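PDB 3U52: phenol hydroxylase component phN from Pseudomonas stutzeri, which carries a diiron centre and probably hydroxylates phenol as the large hydroxylase subunit of a bacterial multicomponent monooxygenase. Local coordinates for residues H160-W170 / Y474-D482; V169-S177 / C399-I407. All blocks are in the same frame, centred on the assembly; numbering follows the deposited sequence.

Contact 1 (H160-W170 / Y474-D482); sequences HDGPHMHDRVW and YYHINIGED. With XE (xenon), chain R.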
ATOM      1  N   HIS A 160      -6.869  24.284   6.903  1.00 21.98           N
ATOM      2  CA  HIS A 160      -8.149  24.214   6.184  1.00 22.03           C
ATOM      3  C   HIS A 160      -8.305  25.109   4.968  1.00 22.15           C
ATOM      4  O   HIS A 160      -9.263  24.925   4.173  1.00 24.19           O
ATOM      5  CB  HIS A 160      -9.349  24.458   7.158  1.00 21.85           C
ATOM      6  CG  HIS A 160      -9.213  25.706   7.973  1.00 22.59           C
ATOM      7  ND1 HIS A 160      -9.603  26.936   7.507  1.00 23.37           N
ATOM      8  CD2 HIS A 160      -8.674  25.922   9.194  1.00 25.80           C
ATOM      9  CE1 HIS A 160      -9.340  27.859   8.414  1.00 24.50           C
ATOM     10  NE2 HIS A 160      -8.762  27.274   9.442  1.00 25.83           N
ATOM     11  N   ASP A 161      -7.415  26.075   4.788  1.00 21.40           N
ATOM     12  CA  ASP A 161      -7.581  27.011   3.650  1.00 20.68           C
ATOM     13  C   ASP A 161      -6.223  27.459   3.061  1.00 20.75           C
ATOM     14  O   ASP A 161      -5.990  28.665   2.840  1.00 20.63           O
ATOM     15  CB  ASP A 161      -8.391  28.221   4.142  1.00 20.38           C
ATOM     16  CG  ASP A 161      -9.676  28.473   3.282  1.00 24.83           C
ATOM     17  OD1 ASP A 161     -10.713  28.930   3.818  1.00 26.80           O
ATOM     18  OD2 ASP A 161      -9.628  28.249   2.047  1.00 27.83           O
ATOM     19  N   GLY A 162      -5.317  26.503   2.915  1.00 19.66           N
ATOM     20  CA  GLY A 162      -3.966  26.736   2.404  1.00 18.86           C
ATOM     21  C   GLY A 162      -3.843  27.678   1.200  1.00 19.15           C
ATOM     22  O   GLY A 162      -3.135  28.689   1.293  1.00 18.95           O
ATOM     23  N   PRO A 163      -4.443  27.332   0.031  1.00 19.06           N
ATOM     24  CA  PRO A 163      -4.311  28.179  -1.161  1.00 18.61           C
ATOM     25  C   PRO A 163      -4.906  29.610  -0.974  1.00 20.47           C
ATOM     26  O   PRO A 163      -4.362  30.592  -1.473  1.00 21.33           O
ATOM     27  CB  PRO A 163      -5.082  27.399  -2.228  1.00 20.11           C
ATOM     28  CG  PRO A 163      -5.163  25.998  -1.705  1.00 19.76           C
ATOM     29  CD  PRO A 163      -5.184  26.075  -0.239  1.00 18.43           C
ATOM     30  N   HIS A 164      -6.017  29.714  -0.259  1.00 19.87           N
ATOM     31  CA  HIS A 164      -6.633  31.021   0.076  1.00 19.59           C
ATOM     32  C   HIS A 164      -5.692  31.894   0.920  1.00 18.63           C
ATOM     33  O   HIS A 164      -5.465  33.065   0.627  1.00 18.38           O
ATOM     34  CB  HIS A 164      -7.979  30.807   0.788  1.00 19.91           C
ATOM     35  CG  HIS A 164      -8.607  32.066   1.303  1.00 21.21           C
ATOM     36  ND1 HIS A 164      -9.546  32.772   0.577  1.00 22.09           N
ATOM     37  CD2 HIS A 164      -8.383  32.779   2.439  1.00 19.93           C
ATOM     38  CE1 HIS A 164      -9.881  33.865   1.244  1.00 21.84           C
ATOM     39  NE2 HIS A 164      -9.209  33.885   2.389  1.00 21.74           N
ATOM     40  N   MET A 165      -5.115  31.302   1.943  1.00 18.43           N
ATOM     41  CA  MET A 165      -4.180  32.009   2.798  1.00 19.18           C
ATOM     42  C   MET A 165      -2.884  32.334   2.071  1.00 18.53           C
ATOM     43  O   MET A 165      -2.333  33.449   2.249  1.00 18.03           O
ATOM     44  CB  MET A 165      -3.902  31.173   4.041  1.00 19.51           C
ATOM     45  CG  MET A 165      -5.105  31.071   4.908  1.00 19.84           C
ATOM     46  SD  MET A 165      -4.679  30.243   6.411  1.00 25.30           S
ATOM     47  CE  MET A 165      -6.290  30.049   7.262  1.00 26.59           C
ATOM     48  N   HIS A 166      -2.435  31.441   1.191  1.00 17.24           N
ATOM     49  CA  HIS A 166      -1.143  31.671   0.441  1.00 18.06           C
ATOM     50  C   HIS A 166      -1.136  32.973  -0.350  1.00 18.50           C
ATOM     51  O   HIS A 166      -0.107  33.616  -0.486  1.00 17.48           O
ATOM     52  CB  HIS A 166      -0.886  30.518  -0.559  1.00 16.25           C
ATOM     53  CG  HIS A 166       0.456  30.557  -1.240  1.00 15.86           C
ATOM     54  ND1 HIS A 166       1.612  30.097  -0.646  1.00 17.27           N
ATOM     55  CD2 HIS A 166       0.814  30.940  -2.497  1.00 15.97           C
ATOM     56  CE1 HIS A 166       2.630  30.214  -1.494  1.00 17.72           C
ATOM     57  NE2 HIS A 166       2.170  30.710  -2.636  1.00 16.11           N
ATOM     58  N   ASP A 167      -2.309  33.348  -0.892  1.00 20.10           N
ATOM     59  CA  ASP A 167      -2.464  34.601  -1.677  1.00 19.82           C
ATOM     60  C   ASP A 167      -2.602  35.881  -0.816  1.00 21.13           C
ATOM     61  O   ASP A 167      -2.462  36.989  -1.345  1.00 20.33           O
ATOM     62  CB  ASP A 167      -3.671  34.519  -2.627  1.00 19.77           C
ATOM     63  CG  ASP A 167      -3.444  33.617  -3.863  1.00 22.27           C
ATOM     64  OD1 ASP A 167      -2.321  33.171  -4.124  1.00 23.57           O
ATOM     65  OD2 ASP A 167      -4.405  33.371  -4.634  1.00 24.88           O
ATOM     66  N   ARG A 168      -2.888  35.725   0.483  1.00 20.76           N
ATOM     67  CA  ARG A 168      -3.318  36.858   1.314  1.00 21.80           C
ATOM     68  C   ARG A 168      -2.466  37.090   2.532  1.00 22.30           C
ATOM     69  O   ARG A 168      -2.094  38.232   2.803  1.00 23.66           O
ATOM     70  CB  ARG A 168      -4.788  36.715   1.743  1.00 21.15           C
ATOM     71  CG  ARG A 168      -5.749  36.701   0.556  1.00 19.12           C
ATOM     72  CD  ARG A 168      -7.180  36.366   0.929  1.00 19.26           C
ATOM     73  NE  ARG A 168      -8.053  36.398  -0.261  1.00 22.15           N
ATOM     74  CZ  ARG A 168      -8.019  35.519  -1.276  1.00 22.95           C
ATOM     75  NH1 ARG A 168      -7.175  34.484  -1.298  1.00 21.77           N
ATOM     76  NH2 ARG A 168      -8.844  35.685  -2.301  1.00 24.17           N
ATOM     77  N   VAL A 169      -2.196  36.032   3.281  1.00 22.30           N
ATOM     78  CA  VAL A 169      -1.550  36.136   4.588  1.00 23.04           C
ATOM     79  C   VAL A 169      -0.148  36.711   4.539  1.00 22.56           C
ATOM     80  O   VAL A 169       0.670  36.324   3.715  1.00 21.94           O
ATOM     81  CB  VAL A 169      -1.528  34.768   5.345  1.00 22.61           C
ATOM     82  CG1 VAL A 169      -0.772  34.887   6.640  1.00 24.29           C
ATOM     83  CG2 VAL A 169      -2.946  34.277   5.641  1.00 22.84           C
ATOM     84  N   TRP A 170       0.131  37.605   5.486  1.00 21.83           N
ATOM     85  CA  TRP A 170       1.368  38.359   5.498  1.00 22.51           C
ATOM     86  C   TRP A 170       2.605  37.500   5.243  1.00 22.01           C
ATOM     87  O   TRP A 170       3.318  37.740   4.272  1.00 21.65           O
ATOM     88  CB  TRP A 170       1.470  39.270   6.770  1.00 22.77           C
ATOM     89  CG  TRP A 170       1.618  38.508   8.072  1.00 25.29           C
ATOM     90  CD1 TRP A 170       0.611  37.935   8.828  1.00 23.54           C
ATOM     91  CD2 TRP A 170       2.855  38.237   8.767  1.00 26.54           C
ATOM     92  NE1 TRP A 170       1.155  37.284   9.934  1.00 23.59           N
ATOM     93  CE2 TRP A 170       2.528  37.456   9.925  1.00 27.23           C
ATOM     94  CE3 TRP A 170       4.214  38.532   8.507  1.00 28.54           C
ATOM     95  CZ2 TRP A 170       3.527  36.997  10.834  1.00 23.86           C
ATOM     96  CZ3 TRP A 170       5.211  38.075   9.435  1.00 23.06           C
ATOM     97  CH2 TRP A 170       4.857  37.341  10.581  1.00 22.23           C
ATOM     98  N   TYR A 474     -10.580  38.388   5.988  1.00 25.56           N
ATOM     99  CA  TYR A 474      -9.730  38.344   4.805  1.00 23.89           C
ATOM    100  C   TYR A 474      -8.903  37.072   4.763  1.00 24.92           C
ATOM    101  O   TYR A 474      -8.891  36.375   3.738  1.00 24.80           O
ATOM    102  CB  TYR A 474      -8.813  39.582   4.723  1.00 23.67           C
ATOM    103  CG  TYR A 474      -8.158  39.786   3.360  1.00 22.32           C
ATOM    104  CD1 TYR A 474      -6.763  39.828   3.235  1.00 22.08           C
ATOM    105  CD2 TYR A 474      -8.921  39.876   2.196  1.00 24.59           C
ATOM    106  CE1 TYR A 474      -6.164  39.993   1.988  1.00 20.54           C
ATOM    107  CE2 TYR A 474      -8.333  40.070   0.940  1.00 25.15           C
ATOM    108  CZ  TYR A 474      -6.955  40.104   0.856  1.00 24.04           C
ATOM    109  OH  TYR A 474      -6.375  40.294  -0.365  1.00 24.86           O
ATOM    110  N   TYR A 475      -8.232  36.768   5.884  1.00 23.84           N
ATOM    111  CA  TYR A 475      -7.337  35.623   5.953  1.00 23.15           C
ATOM    112  C   TYR A 475      -8.035  34.299   6.128  1.00 23.51           C
ATOM    113  O   TYR A 475      -7.425  33.249   5.831  1.00 24.65           O
ATOM    114  CB  TYR A 475      -6.291  35.788   7.095  1.00 21.60           C
ATOM    115  CG  TYR A 475      -5.287  36.893   6.872  1.00 20.19           C
ATOM    116  CD1 TYR A 475      -5.230  37.592   5.682  1.00 17.46           C
ATOM    117  CD2 TYR A 475      -4.364  37.205   7.858  1.00 18.99           C
ATOM    118  CE1 TYR A 475      -4.278  38.600   5.492  1.00 18.50           C
ATOM    119  CE2 TYR A 475      -3.426  38.165   7.672  1.00 19.78           C
ATOM    120  CZ  TYR A 475      -3.378  38.861   6.527  1.00 19.23           C
ATOM    121  OH  TYR A 475      -2.361  39.789   6.441  1.00 24.09           O
ATOM    122  N   HIS A 476      -9.276  34.337   6.636  1.00 24.03           N
ATOM    123  CA  HIS A 476     -10.029  33.146   7.055  1.00 23.96           C
ATOM    124  C   HIS A 476      -9.324  32.416   8.159  1.00 24.66           C
ATOM    125  O   HIS A 476      -9.472  31.217   8.253  1.00 25.13           O
ATOM    126  CB  HIS A 476     -10.196  32.162   5.889  1.00 23.73           C
ATOM    127  CG  HIS A 476     -11.151  32.624   4.829  1.00 24.95           C
ATOM    128  ND1 HIS A 476     -11.557  31.809   3.791  1.00 28.46           N
ATOM    129  CD2 HIS A 476     -11.767  33.806   4.631  1.00 25.87           C
ATOM    130  CE1 HIS A 476     -12.386  32.471   3.005  1.00 26.74           C
ATOM    131  NE2 HIS A 476     -12.513  33.690   3.482  1.00 25.01           N
ATOM    132  N   ILE A 477      -8.508  33.109   8.957  1.00 24.29           N
ATOM    133  CA  ILE A 477      -7.968  32.542  10.188  1.00 23.95           C
ATOM    134  C   ILE A 477      -9.043  32.599  11.278  1.00 24.95           C
ATOM    135  O   ILE A 477      -9.588  33.674  11.583  1.00 24.45           O
ATOM    136  CB  ILE A 477      -6.598  33.219  10.559  1.00 24.56           C
ATOM    137  CG1 ILE A 477      -5.498  32.708   9.585  1.00 24.00           C
ATOM    138  CG2 ILE A 477      -6.230  33.010  12.036  1.00 21.41           C
ATOM    139  CD1 ILE A 477      -4.287  33.586   9.428  1.00 24.91           C
ATOM    140  N   ASN A 478      -9.415  31.454  11.835  1.00 24.64           N
ATOM    141  CA  ASN A 478     -10.465  31.486  12.841  1.00 25.54           C
ATOM    142  C   ASN A 478      -9.839  31.875  14.150  1.00 25.27           C
ATOM    143  O   ASN A 478      -9.143  31.076  14.747  1.00 24.15           O
ATOM    144  CB  ASN A 478     -11.159  30.139  12.989  1.00 25.62           C
ATOM    145  CG  ASN A 478     -11.897  29.744  11.723  1.00 29.15           C
ATOM    146  OD1 ASN A 478     -11.800  28.607  11.269  1.00 33.15           O
ATOM    147  ND2 ASN A 478     -12.608  30.693  11.134  1.00 26.11           N
ATOM    148  N   ILE A 479     -10.097  33.102  14.578  1.00 24.71           N
ATOM    149  CA  ILE A 479      -9.543  33.610  15.830  1.00 24.66           C
ATOM    150  C   ILE A 479      -9.918  32.763  17.048  1.00 25.04           C
ATOM    151  O   ILE A 479     -11.102  32.496  17.301  1.00 24.75           O
ATOM    152  CB  ILE A 479      -9.919  35.062  16.054  1.00 23.48           C
ATOM    153  CG1 ILE A 479      -9.429  35.909  14.875  1.00 25.99           C
ATOM    154  CG2 ILE A 479      -9.358  35.542  17.421  1.00 25.66           C
ATOM    155  CD1 ILE A 479     -10.154  37.262  14.717  1.00 27.52           C
ATOM    156  N   GLY A 480      -8.907  32.381  17.823  1.00 25.33           N
ATOM    157  CA  GLY A 480      -9.083  31.486  18.964  1.00 25.78           C
ATOM    158  C   GLY A 480      -8.933  30.011  18.631  1.00 27.90           C
ATOM    159  O   GLY A 480      -8.826  29.176  19.541  1.00 28.09           O
ATOM    160  N   GLU A 481      -8.889  29.673  17.333  1.00 27.67           N
ATOM    161  CA  GLU A 481      -8.727  28.298  16.916  1.00 27.63           C
ATOM    162  C   GLU A 481      -7.392  28.043  16.213  1.00 26.91           C
ATOM    163  O   GLU A 481      -6.675  27.126  16.575  1.00 28.26           O
ATOM    164  CB  GLU A 481      -9.882  27.893  16.005  1.00 28.39           C
ATOM    165  CG  GLU A 481     -11.211  27.815  16.687  1.00 33.76           C
ATOM    166  CD  GLU A 481     -12.331  27.469  15.703  1.00 42.84           C
ATOM    167  OE1 GLU A 481     -12.077  26.716  14.725  1.00 42.45           O
ATOM    168  OE2 GLU A 481     -13.475  27.957  15.903  1.00 47.33           O
ATOM    169  N   ASP A 482      -7.098  28.813  15.168  1.00 26.21           N
ATOM    170  CA  ASP A 482      -5.917  28.576  14.349  1.00 25.38           C
ATOM    171  C   ASP A 482      -4.709  29.351  14.844  1.00 25.52           C
ATOM    172  O   ASP A 482      -3.557  28.992  14.512  1.00 25.64           O
ATOM    173  CB  ASP A 482      -6.152  29.056  12.920  1.00 26.68           C
ATOM    174  CG  ASP A 482      -7.323  28.355  12.224  1.00 29.56           C
ATOM    175  OD1 ASP A 482      -7.973  29.033  11.420  1.00 30.47           O
ATOM    176  OD2 ASP A 482      -7.570  27.141  12.438  1.00 30.20           O
TER
HETATM  177 XE    XE R 523       2.184  40.907  11.201  1.00 32.36          XE
HETATM  178  O   HOH W   1      -2.372  41.067   4.065  1.00 29.44           O
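A face-to-face stack of two histidines, His164 and His476, joins the short helix 162-166 to the loop that follows helix 467-474 in the hydroxylase subunit. The imidazole centroids lie 3.6 Å apart with planes at 13°, and on the far face of His164 sits NH1 of Arg168, itself bonded to His164 O. Each stacked ring also donates a hydrogen bond. That from His164 NE2 to Tyr474 O, 2.8 Å long, is tilted 18° from the ring plane, whereas His476 ND1 reaches Asp161 OD1 at 3.0 Å, in the imidazole plane but from above the carboxylate; the same oxygen is salt-bridged to a basic side chain of another protein chain. With an alanine in place of His164, Tyr474 O would probably lose this donor and the His476 ring would be left without its stacking partner.

Arg168, extended from CG to NE, lays CD over the Tyr474 ring, 3.8 Å from its centroid. Beside it Val169 CA makes a CH-pi contact with the Tyr475 face, and Val169 CG2 rests against Tyr475 CG. This end of the contact reaches two xenon sites, one over a face of Trp170, the other touching Tyr475. Met165 CE packs against Ile477 CG1 at 3.6 Å. At the other end Asp482 OD1 takes two donors from opposite faces of its carboxylate, Asn478 N and His160 NE2, the latter at 2.8 Å.

Contact 2 (V169-S177 / C399-I407); sequences VWYLSVPKS and CQVCQIPTI. With ZN (zinc ion), chain I; XE (xenon), chain R.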
ATOM      1  N   VAL A 169      -2.196  36.032   3.281  1.00 22.30           N
ATOM      2  CA  VAL A 169      -1.550  36.136   4.588  1.00 23.04           C
ATOM      3  C   VAL A 169      -0.148  36.711   4.539  1.00 22.56           C
ATOM      4  O   VAL A 169       0.670  36.324   3.715  1.00 21.94           O
ATOM      5  CB  VAL A 169      -1.528  34.768   5.345  1.00 22.61           C
ATOM      6  CG1 VAL A 169      -0.772  34.887   6.640  1.00 24.29           C
ATOM      7  CG2 VAL A 169      -2.946  34.277   5.641  1.00 22.84           C
ATOM      8  N   TRP A 170       0.131  37.605   5.486  1.00 21.83           N
ATOM      9  CA  TRP A 170       1.368  38.359   5.498  1.00 22.51           C
ATOM     10  C   TRP A 170       2.605  37.500   5.243  1.00 22.01           C
ATOM     11  O   TRP A 170       3.318  37.740   4.272  1.00 21.65           O
ATOM     12  CB  TRP A 170       1.470  39.270   6.770  1.00 22.77           C
ATOM     13  CG  TRP A 170       1.618  38.508   8.072  1.00 25.29           C
ATOM     14  CD1 TRP A 170       0.611  37.935   8.828  1.00 23.54           C
ATOM     15  CD2 TRP A 170       2.855  38.237   8.767  1.00 26.54           C
ATOM     16  NE1 TRP A 170       1.155  37.284   9.934  1.00 23.59           N
ATOM     17  CE2 TRP A 170       2.528  37.456   9.925  1.00 27.23           C
ATOM     18  CE3 TRP A 170       4.214  38.532   8.507  1.00 28.54           C
ATOM     19  CZ2 TRP A 170       3.527  36.997  10.834  1.00 23.86           C
ATOM     20  CZ3 TRP A 170       5.211  38.075   9.435  1.00 23.06           C
ATOM     21  CH2 TRP A 170       4.857  37.341  10.581  1.00 22.23           C
ATOM     22  N   TYR A 171       2.845  36.469   6.054  1.00 20.83           N
ATOM     23  CA  TYR A 171       4.130  35.743   5.988  1.00 20.41           C
ATOM     24  C   TYR A 171       4.238  34.798   4.747  1.00 19.74           C
ATOM     25  O   TYR A 171       5.314  34.441   4.292  1.00 18.92           O
ATOM     26  CB  TYR A 171       4.351  34.992   7.324  1.00 21.18           C
ATOM     27  CG  TYR A 171       3.549  33.695   7.448  1.00 22.75           C
ATOM     28  CD1 TYR A 171       4.100  32.503   6.975  1.00 25.59           C
ATOM     29  CD2 TYR A 171       2.282  33.661   8.016  1.00 21.61           C
ATOM     30  CE1 TYR A 171       3.420  31.330   7.039  1.00 26.49           C
ATOM     31  CE2 TYR A 171       1.568  32.466   8.093  1.00 24.29           C
ATOM     32  CZ  TYR A 171       2.172  31.291   7.584  1.00 27.02           C
ATOM     33  OH  TYR A 171       1.588  30.041   7.565  1.00 26.34           O
ATOM     34  N   LEU A 172       3.091  34.387   4.218  1.00 19.21           N
ATOM     35  CA  LEU A 172       3.032  33.595   2.975  1.00 17.77           C
ATOM     36  C   LEU A 172       3.320  34.405   1.710  1.00 18.64           C
ATOM     37  O   LEU A 172       3.547  33.818   0.646  1.00 16.88           O
ATOM     38  CB  LEU A 172       1.643  32.907   2.856  1.00 18.35           C
ATOM     39  CG  LEU A 172       1.401  31.964   4.055  1.00 18.23           C
ATOM     40  CD1 LEU A 172      -0.033  31.433   4.079  1.00 18.85           C
ATOM     41  CD2 LEU A 172       2.398  30.798   3.952  1.00 15.76           C
ATOM     42  N   SER A 173       3.340  35.735   1.796  1.00 17.93           N
ATOM     43  CA  SER A 173       3.877  36.503   0.657  1.00 19.39           C
ATOM     44  C   SER A 173       5.386  36.258   0.379  1.00 18.68           C
ATOM     45  O   SER A 173       5.850  36.539  -0.726  1.00 18.60           O
ATOM     46  CB  SER A 173       3.591  38.007   0.784  1.00 19.38           C
ATOM     47  OG  SER A 173       4.606  38.624   1.630  1.00 22.01           O
ATOM     48  N   VAL A 174       6.141  35.769   1.381  1.00 18.66           N
ATOM     49  CA  VAL A 174       7.545  35.332   1.207  1.00 18.24           C
ATOM     50  C   VAL A 174       7.677  34.207   0.171  1.00 18.44           C
ATOM     51  O   VAL A 174       8.326  34.415  -0.874  1.00 18.61           O
ATOM     52  CB  VAL A 174       8.195  34.972   2.566  1.00 17.85           C
ATOM     53  CG1 VAL A 174       9.634  34.703   2.420  1.00 20.24           C
ATOM     54  CG2 VAL A 174       7.935  36.106   3.611  1.00 17.69           C
ATOM     55  N   PRO A 175       7.106  32.993   0.426  1.00 18.31           N
ATOM     56  CA  PRO A 175       7.132  32.025  -0.686  1.00 17.73           C
ATOM     57  C   PRO A 175       6.403  32.449  -1.960  1.00 16.83           C
ATOM     58  O   PRO A 175       6.891  32.153  -3.044  1.00 17.63           O
ATOM     59  CB  PRO A 175       6.390  30.787  -0.112  1.00 17.77           C
ATOM     60  CG  PRO A 175       5.729  31.254   1.127  1.00 18.10           C
ATOM     61  CD  PRO A 175       6.528  32.405   1.648  1.00 17.59           C
ATOM     62  N   LYS A 176       5.250  33.107  -1.843  1.00 16.48           N
ATOM     63  CA  LYS A 176       4.496  33.533  -3.026  1.00 17.82           C
ATOM     64  C   LYS A 176       5.290  34.479  -3.952  1.00 18.93           C
ATOM     65  O   LYS A 176       5.394  34.221  -5.170  1.00 19.74           O
ATOM     66  CB  LYS A 176       3.161  34.157  -2.628  1.00 16.88           C
ATOM     67  CG  LYS A 176       2.190  34.311  -3.828  1.00 19.88           C
ATOM     68  CD  LYS A 176       0.926  34.991  -3.366  1.00 22.10           C
ATOM     69  CE  LYS A 176       0.223  35.742  -4.501  1.00 24.30           C
ATOM     70  NZ  LYS A 176      -0.378  34.825  -5.489  1.00 28.11           N
ATOM     71  N   SER A 177       5.863  35.549  -3.390  1.00 17.86           N
ATOM     72  CA  SER A 177       6.621  36.473  -4.218  1.00 18.32           C
ATOM     73  C   SER A 177       7.918  35.854  -4.777  1.00 17.16           C
ATOM     74  O   SER A 177       8.368  36.235  -5.863  1.00 17.79           O
ATOM     75  CB  SER A 177       6.908  37.801  -3.477  1.00 19.20           C
ATOM     76  OG  SER A 177       7.856  37.596  -2.448  1.00 19.57           O
ATOM     77  N   CYS A 399      10.703  43.930   3.965  1.00 19.12           N
ATOM     78  CA  CYS A 399      11.664  44.150   2.885  1.00 18.02           C
ATOM     79  C   CYS A 399      10.944  44.273   1.547  1.00 18.10           C
ATOM     80  O   CYS A 399      10.105  43.447   1.227  1.00 15.23           O
ATOM     81  CB  CYS A 399      12.628  42.967   2.786  1.00 17.33           C
ATOM     82  SG  CYS A 399      13.935  43.107   1.547  1.00 16.67           S
ATOM     83  N   GLN A 400      11.350  45.260   0.729  1.00 17.57           N
ATOM     84  CA  GLN A 400      10.737  45.483  -0.573  1.00 18.32           C
ATOM     85  C   GLN A 400      10.925  44.249  -1.530  1.00 19.45           C
ATOM     86  O   GLN A 400      10.158  44.065  -2.492  1.00 19.67           O
ATOM     87  CB  GLN A 400      11.350  46.742  -1.229  1.00 18.11           C
ATOM     88  CG  GLN A 400      10.617  47.203  -2.571  1.00 15.81           C
ATOM     89  CD  GLN A 400       9.173  47.595  -2.320  1.00 18.58           C
ATOM     90  OE1 GLN A 400       8.244  47.322  -3.128  1.00 22.58           O
ATOM     91  NE2 GLN A 400       8.974  48.282  -1.254  1.00 12.21           N
ATOM     92  N   VAL A 401      11.920  43.411  -1.260  1.00 18.54           N
ATOM     93  CA  VAL A 401      12.271  42.319  -2.217  1.00 18.05           C
ATOM     94  C   VAL A 401      11.774  40.976  -1.659  1.00 18.40           C
ATOM     95  O   VAL A 401      10.904  40.348  -2.258  1.00 19.69           O
ATOM     96  CB  VAL A 401      13.785  42.289  -2.588  1.00 17.65           C
ATOM     97  CG1 VAL A 401      14.157  41.016  -3.368  1.00 18.89           C
ATOM     98  CG2 VAL A 401      14.203  43.575  -3.390  1.00 17.89           C
ATOM     99  N   CYS A 402      12.249  40.570  -0.489  1.00 18.22           N
ATOM    100  CA  CYS A 402      11.971  39.194  -0.019  1.00 18.12           C
ATOM    101  C   CYS A 402      10.694  39.183   0.766  1.00 18.47           C
ATOM    102  O   CYS A 402      10.100  38.106   0.948  1.00 18.24           O
ATOM    103  CB  CYS A 402      13.172  38.602   0.786  1.00 17.43           C
ATOM    104  SG  CYS A 402      13.465  39.370   2.404  1.00 16.82           S
ATOM    105  N   GLN A 403      10.223  40.396   1.134  1.00 17.29           N
ATOM    106  CA  GLN A 403       9.033  40.652   1.975  1.00 18.11           C
ATOM    107  C   GLN A 403       8.987  40.082   3.370  1.00 17.34           C
ATOM    108  O   GLN A 403       7.950  40.132   3.981  1.00 15.78           O
ATOM    109  CB  GLN A 403       7.711  40.348   1.245  1.00 18.34           C
ATOM    110  CG  GLN A 403       7.783  40.927  -0.215  1.00 20.41           C
ATOM    111  CD  GLN A 403       6.533  40.715  -0.997  1.00 21.71           C
ATOM    112  OE1 GLN A 403       5.498  40.352  -0.433  1.00 24.50           O
ATOM    113  NE2 GLN A 403       6.605  40.933  -2.306  1.00 22.06           N
ATOM    114  N   ILE A 404      10.099  39.624   3.902  1.00 16.77           N
ATOM    115  CA  ILE A 404      10.158  39.215   5.304  1.00 16.74           C
ATOM    116  C   ILE A 404      10.222  40.560   6.110  1.00 18.97           C
ATOM    117  O   ILE A 404      10.824  41.520   5.637  1.00 17.38           O
ATOM    118  CB  ILE A 404      11.417  38.343   5.554  1.00 18.55           C
ATOM    119  CG1 ILE A 404      11.373  37.096   4.663  1.00 18.38           C
ATOM    120  CG2 ILE A 404      11.512  37.885   7.071  1.00 19.01           C
ATOM    121  CD1 ILE A 404      12.569  36.133   4.781  1.00 22.54           C
ATOM    122  N   PRO A 405       9.600  40.632   7.307  1.00 18.33           N
ATOM    123  CA  PRO A 405       9.865  41.791   8.133  1.00 19.84           C
ATOM    124  C   PRO A 405      11.376  42.005   8.259  1.00 19.31           C
ATOM    125  O   PRO A 405      12.144  41.060   8.209  1.00 19.89           O
ATOM    126  CB  PRO A 405       9.329  41.393   9.493  1.00 19.25           C
ATOM    127  CG  PRO A 405       8.320  40.424   9.269  1.00 21.59           C
ATOM    128  CD  PRO A 405       8.657  39.712   7.956  1.00 20.48           C
ATOM    129  N   THR A 406      11.798  43.236   8.470  1.00 19.73           N
ATOM    130  CA  THR A 406      13.235  43.524   8.551  1.00 19.85           C
ATOM    131  C   THR A 406      13.784  43.183   9.948  1.00 20.80           C
ATOM    132  O   THR A 406      14.029  44.050  10.765  1.00 22.20           O
ATOM    133  CB  THR A 406      13.514  44.998   8.133  1.00 20.01           C
ATOM    134  OG1 THR A 406      12.566  45.846   8.774  1.00 21.72           O
ATOM    135  CG2 THR A 406      13.231  45.130   6.683  1.00 16.06           C
ATOM    136  N   ILE A 407      13.990  41.900  10.204  1.00 19.12           N
ATOM    137  CA  ILE A 407      14.289  41.405  11.564  1.00 18.79           C
ATOM    138  C   ILE A 407      15.762  40.941  11.678  1.00 20.42           C
ATOM    139  O   ILE A 407      16.187  40.527  12.748  1.00 21.09           O
ATOM    140  CB  ILE A 407      13.429  40.141  11.882  1.00 18.33           C
ATOM    141  CG1 ILE A 407      13.639  39.083  10.792  1.00 16.58           C
ATOM    142  CG2 ILE A 407      11.978  40.460  11.907  1.00 16.34           C
ATOM    143  CD1 ILE A 407      13.064  37.702  11.120  1.00 22.34           C
TER
HETATM  144 ZN    ZN I 514      14.966  41.003   1.946  1.00 19.70          ZN
HETATM  145 XE    XE R 523       2.184  40.907  11.201  1.00 32.36          XE
HETATM  146  O   HOH W   2      10.621  35.938  -0.576  1.00 19.41           O
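Gln403 reaches from a zinc-binding loop to the N-terminal part of helix 173-184, where its amide meets two serines one helical turn apart. The loop carries Cys399 and Cys402, a CxxC pair whose SG atoms hold the zinc ion at 2.4 and 2.3 Å; Cys432 and Cys436 complete the four-cysteine site. Gln403 follows directly, with positive phi, and directs its side chain at the helix. CB lies 3.6 Å from Ser173 OG. CG is anti to the carbonyl carbon (chi1 -44°) and the chain runs on extended (chi2 -179°), which carries the amide across to the helix, CG and CD passing beside Ser177 OG. At the tip the amide divides: OE1 is 2.8 Å from Ser173 OG, a hydroxyl that also has Trp170 O within reach. NE2 instead rests on Ser177 CB at 3.4 Å, a packing contact; Ser177 OG itself donates to Ser173 O and is bonded to Arg268.

Next along the helix, Val174 CG1 and CG2 each lie 3.7 Å from Ile404 CG1. A water bridges the backbones, donating to Val174 O and to Cys402 O. Ahead of the helix, Trp170 CZ3 meets Pro405 CG at 3.9 Å, the two side chains crossing at about a right angle. Ile404 and Pro405 line a xenon pocket with Phe339, a different site from the one over the Trp170 face.

The zinc loop is thus wedged between several elements: helix 173-184 meets Gln403 and Ile404, helix 254-283 touches Cys402 and Ile404 through Arg271 and Ser274, and strand 427-431 with helix 434-442 packs on Val401.

In the fold
Contacts 1 and 2 have centres about 16 Å apart and share Val169 and Trp170, where the chain passes from helix 162-166 to helix 173-184. Along the sequence contact 2 is nested inside contact 1: residues 399-407 come back to the second helix before residues 474-482 return to the first. The two sites also touch directly, through a salt bridge from Asp167 OD1 to Lys176 NZ (2.9 Å) and through Leu172 CD1 packed beside Met165 O. One continuous stretch, 160-177, therefore receives both the zinc-binding loop and the loop after helix 467-474, joining these later parts of the chain to the earlier helical region that holds the iron ligands.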